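Local coordinates for polysaccharide biosynthesis protein CapD (Bacillus thuringiensis HD-771, PDB 6BWC) that probably acts on UDP-N-acetylglucosamine as an NADP-dependent short-chain dehydrogenase family enzyme in the biosynthesis of CMP-pseudaminic acid, at residues Arg176-Val179 with Ile180-Phe183; Arg328-Ile331 with Leu332-Leu336. The protein carries 2 engineered substitutions. All blocks are in the same frame, centred on the assembly; numbering follows the deposited sequence.

Interaction 1: residues Arg176-Val179 with Ile180-Phe183. With UD1 (uridine-diphosphate-N-acetylglucosamine), chain O.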
# COMPACT_ATOMS: atom_id res chain seq x y z
N ARG C 176 1.77 33.50 -6.02
CA ARG C 176 0.53 32.89 -6.54
C ARG C 176 -0.65 32.76 -5.55
O ARG C 176 -0.56 32.06 -4.55
CB ARG C 176 0.85 31.52 -7.15
CG ARG C 176 1.11 31.56 -8.65
CD ARG C 176 1.99 30.42 -9.12
NE ARG C 176 1.83 29.17 -8.36
CZ ARG C 176 1.04 28.14 -8.69
NH1 ARG C 176 0.27 28.16 -9.79
NH2 ARG C 176 1.02 27.05 -7.91
N GLY C 177 -1.76 33.42 -5.86
CA GLY C 177 -3.00 33.27 -5.10
C GLY C 177 -3.04 34.11 -3.86
O GLY C 177 -3.76 33.79 -2.93
N SER C 178 -2.30 35.20 -3.84
CA SER C 178 -2.21 36.05 -2.67
C SER C 178 -3.01 37.33 -2.87
O SER C 178 -3.49 37.64 -3.99
CB SER C 178 -0.75 36.36 -2.29
OG SER C 178 -0.23 37.50 -2.96
N VAL C 179 -3.16 38.06 -1.77
CA VAL C 179 -4.09 39.18 -1.71
C VAL C 179 -3.82 40.25 -2.77
O VAL C 179 -4.78 40.76 -3.33
CB VAL C 179 -4.22 39.77 -0.27
CG1 VAL C 179 -2.96 40.49 0.19
CG2 VAL C 179 -5.44 40.68 -0.17
N ILE C 180 -2.55 40.55 -3.06
CA ILE C 180 -2.20 41.69 -3.92
C ILE C 180 -2.65 41.51 -5.39
O ILE C 180 -3.30 42.42 -5.94
CB ILE C 180 -0.70 42.08 -3.79
CG1 ILE C 180 -0.49 42.84 -2.46
CG2 ILE C 180 -0.25 42.93 -4.99
CD1 ILE C 180 0.94 43.24 -2.13
N PRO C 181 -2.33 40.37 -6.03
CA PRO C 181 -2.91 40.09 -7.34
C PRO C 181 -4.41 39.89 -7.32
O PRO C 181 -5.05 40.13 -8.33
CB PRO C 181 -2.25 38.79 -7.77
CG PRO C 181 -1.01 38.70 -6.98
CD PRO C 181 -1.24 39.44 -5.70
N LEU C 182 -4.97 39.42 -6.20
CA LEU C 182 -6.42 39.27 -6.05
C LEU C 182 -7.13 40.64 -6.06
O LEU C 182 -7.98 40.90 -6.92
CB LEU C 182 -6.74 38.52 -4.76
CG LEU C 182 -8.20 38.30 -4.42
CD1 LEU C 182 -8.88 37.51 -5.51
CD2 LEU C 182 -8.31 37.57 -3.09
N PHE C 183 -6.74 41.51 -5.12
CA PHE C 183 -7.25 42.90 -5.03
C PHE C 183 -7.07 43.69 -6.33
O PHE C 183 -8.04 44.28 -6.80
CB PHE C 183 -6.60 43.67 -3.83
CG PHE C 183 -7.20 43.36 -2.46
CD1 PHE C 183 -8.21 42.42 -2.27
CD2 PHE C 183 -6.70 44.01 -1.33
CE1 PHE C 183 -8.70 42.14 -1.02
CE2 PHE C 183 -7.20 43.74 -0.06
CZ PHE C 183 -8.21 42.80 0.09
C1' UD1 O . 0.27 33.54 3.23
C2' UD1 O . 0.62 32.14 2.75
C3' UD1 O . 0.77 31.17 3.91
C4' UD1 O . 1.68 31.72 5.00
C5' UD1 O . 1.44 33.21 5.29
C6' UD1 O . 2.60 33.78 6.11
C7' UD1 O . -0.45 31.96 0.53
C8' UD1 O . -1.72 31.58 -0.20
N2' UD1 O . -0.40 31.66 1.83
O1' UD1 O . -0.92 33.50 4.00
O3' UD1 O . 1.28 29.92 3.39
O4' UD1 O . 1.52 30.98 6.20
O5' UD1 O . 1.29 33.99 4.08
O6' UD1 O . 2.15 34.72 7.09
O7' UD1 O . 0.45 32.56 -0.06
N1 UD1 O . -7.52 38.72 2.62
C2 UD1 O . -8.61 39.56 2.27
N3 UD1 O . -9.44 39.19 1.27
C4 UD1 O . -9.26 38.04 0.60
C5 UD1 O . -8.21 37.21 0.90
C6 UD1 O . -7.33 37.58 1.91
O2 UD1 O . -8.84 40.63 2.87
O4 UD1 O . -10.02 37.71 -0.33
C1B UD1 O . -6.60 39.07 3.73
C2B UD1 O . -6.30 37.95 4.72
O2' UD1 O . -7.25 37.89 5.77
C3B UD1 O . -4.89 38.24 5.19
C4B UD1 O . -4.28 38.92 3.99
O4B UD1 O . -5.35 39.39 3.17
O3B UD1 O . -4.80 39.15 6.30
C5B UD1 O . -3.38 38.01 3.17
O5B UD1 O . -4.06 36.89 2.59
PA UD1 O . -3.15 35.97 1.64
O1A UD1 O . -3.95 34.99 0.82
O2A UD1 O . -2.11 36.81 0.89
O3A UD1 O . -2.09 35.22 2.61
PB UD1 O . -2.11 34.63 4.12
O1B UD1 O . -3.37 33.84 4.34
O2B UD1 O . -1.72 35.64 5.20

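Interaction 2: residues Arg328-Ile331 with Leu332-Leu336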
# COMPACT_ATOMS: atom_id res chain seq x y z
N ARG C 328 3.23 51.54 -0.31
CA ARG C 328 3.08 51.98 -1.71
C ARG C 328 4.38 51.99 -2.49
O ARG C 328 4.42 51.52 -3.63
CB ARG C 328 2.46 53.38 -1.76
CG ARG C 328 2.79 54.18 -3.01
CD ARG C 328 2.24 55.58 -2.92
NE ARG C 328 0.78 55.63 -3.06
CZ ARG C 328 -0.09 56.00 -2.12
NH1 ARG C 328 0.28 56.39 -0.90
NH2 ARG C 328 -1.38 55.99 -2.42
N ASN C 329 5.45 52.54 -1.91
CA ASN C 329 6.76 52.51 -2.57
C ASN C 329 7.15 51.09 -2.91
O ASN C 329 7.51 50.81 -4.05
CB ASN C 329 7.84 53.14 -1.71
CG ASN C 329 7.67 54.64 -1.60
OD1 ASN C 329 6.86 55.26 -2.30
ND2 ASN C 329 8.45 55.23 -0.70
N LEU C 330 7.04 50.22 -1.90
CA LEU C 330 7.28 48.78 -2.00
C LEU C 330 6.45 48.15 -3.14
O LEU C 330 7.02 47.63 -4.13
CB LEU C 330 6.98 48.08 -0.66
CG LEU C 330 8.05 47.20 -0.00
CD1 LEU C 330 7.41 46.50 1.20
CD2 LEU C 330 8.72 46.20 -0.95
N ILE C 331 5.12 48.21 -3.02
CA ILE C 331 4.22 47.59 -3.99
C ILE C 331 4.54 48.05 -5.42
O ILE C 331 4.50 47.25 -6.36
CB ILE C 331 2.73 47.86 -3.67
CG1 ILE C 331 2.31 47.13 -2.39
CG2 ILE C 331 1.84 47.43 -4.84
CD1 ILE C 331 1.03 47.66 -1.76
N LEU C 332 4.86 49.33 -5.57
CA LEU C 332 5.30 49.85 -6.86
C LEU C 332 6.66 49.31 -7.29
O LEU C 332 6.75 48.66 -8.34
CB LEU C 332 5.26 51.38 -6.86
CG LEU C 332 3.81 51.89 -6.76
CD1 LEU C 332 3.81 53.41 -6.77
CD2 LEU C 332 2.92 51.34 -7.87
N ASN C 333 7.69 49.53 -6.48
CA ASN C 333 9.05 49.04 -6.81
C ASN C 333 9.22 47.53 -6.91
O ASN C 333 10.17 47.07 -7.54
CB ASN C 333 10.09 49.57 -5.83
CG ASN C 333 10.26 51.06 -5.97
OD1 ASN C 333 10.44 51.55 -7.09
ND2 ASN C 333 10.19 51.79 -4.85
N GLN C 334 8.32 46.76 -6.31
CA GLN C 334 8.36 45.32 -6.51
C GLN C 334 7.58 44.87 -7.76
O GLN C 334 7.54 43.68 -8.04
CB GLN C 334 7.87 44.62 -5.25
CG GLN C 334 8.82 44.79 -4.07
CD GLN C 334 10.20 44.24 -4.36
OE1 GLN C 334 10.26 43.14 -4.94
NE2 GLN C 334 11.23 44.89 -4.03
N GLN C 335 7.00 45.81 -8.52
CA GLN C 335 6.27 45.54 -9.77
C GLN C 335 5.18 44.47 -9.56
O GLN C 335 5.14 43.44 -10.26
CB GLN C 335 7.22 45.12 -10.90
CG GLN C 335 8.29 46.13 -11.29
CD GLN C 335 7.75 47.35 -12.01
OE1 GLN C 335 6.76 47.21 -12.78
NE2 GLN C 335 8.33 48.44 -11.82
N LEU C 336 4.34 44.73 -8.56
CA LEU C 336 3.31 43.79 -8.15
C LEU C 336 2.01 44.08 -8.86
O LEU C 336 1.04 43.34 -8.69
CB LEU C 336 3.14 43.82 -6.64
CG LEU C 336 4.43 43.45 -5.89
CD1 LEU C 336 4.28 43.51 -4.38
CD2 LEU C 336 4.92 42.06 -6.31

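Interaction 1: residues Arg176-Val179 with Ile180-Phe183
Val179 sets one methyl over the Phe183 ring, one helical turn further on, and its carbons can be followed outward. CB sits 3.6 Å from O4B, the ribose ring oxygen of UD1. From there the branches diverge: CG1, with chi1 at 69°, stays like CB against the Ile180 amide nitrogen and approaches the diphosphate, 3.8 Å from O2A. CG2, anti to the backbone N, ends over the aromatic face, 3.5 Å from the ring centroid and only 10° off the ring normal, a CH-pi contact. Phe183 in turn brings CZ to 3.6 Å from the uracil oxygen O2, while Leu182 CD2 reaches the O4 side of the base. The backbone follows the same turn. Phe183 N bonds to Val179 O at 2.8 Å and Leu182 N to Ser178 O at 3.2 Å, with Ser178 as the N-cap residue. The amide of Val179 points out of this first turn instead, and its N donates to O2A at 3.1 Å (157° at the hydrogen). Arg176, upstream, forms a salt bridge with NADP. The diphosphate thus faces the amino end of helix 179-190, whose dipole would be expected to favour its negative charge.

Interaction 2: residues Arg328-Ile331 with Leu332-Leu336
The carboxamide of Asn333 turns its nitrogen back toward Asn329 without stacking on it: ND2 is 4.1 Å from Asn329 CB. The same ND2 comes to 3.0 Å from Asn329 O, but the angle is too poor for a hydrogen bond; that carbonyl instead accepts the backbone N of Asn333, at a nearly straight 172°. Gln334 meets Leu330 through its aliphatic part, with CG 3.4 Å from Leu330 CD2, the two side chains running side by side. The guanidinium of Arg328, by contrast, leaves the contact altogether. Its chain bends at chi3 (-73°) and delivers NH2 to Glu245, NH1 to Glu325 and NE to Glu246, three salt bridges that should hold its orientation; what remains for Leu332 is the methylene CG, 4.0 Å from CD1. Regular helical bonding persists from Leu332 N to Arg328 O and ends with Gln334 N on Leu330 O at 2.7 Å. Beyond it Gln335 takes a positive phi of 53° and the pattern changes. Gln335 N reaches back to Leu332 O at 2.9 Å, and Leu336 N makes a weak, longer bond to Ile331 O at 3.3 Å. The reversal brings Leu336 beside Ile331, with CB 4.2 Å from Ile331 CG2. Both residues also rest on helix 179-190, and Ile331 packs against Val242 and Met243 of helix 236-251, so the buried side of the turn is apolar while the asparagines face outward. Two bonds back into the last turn, the inner one donated by the left-handed residue Gln335 itself and the weak outer one by Leu336 after it, and an apolar contact across the end identify a Schellman motif closing the carboxyl end of helix 324-333.

From the N terminus, the chain reaches interaction 1 first, where the loop after strand 171-172 turns into helix 179-190. Interaction 2 comes more than 140 residues later, at the far end of helix 324-333. Each joins adjacent segments and closes no more than a local turn, so the two stand in series, neither nested nor crossing. They nevertheless meet in space: Ile180 CG2 lies 3.9 Å from Leu336 CB, and Ile180 CD1 lies 4.1 Å from Ile331 CG1. Helix 236-251 adds a second tie, since its Met243 touches Ile180, Phe183 and Ile331. Through these residues the C-terminal helix packs against the helix whose amino end receives the UDP-sugar.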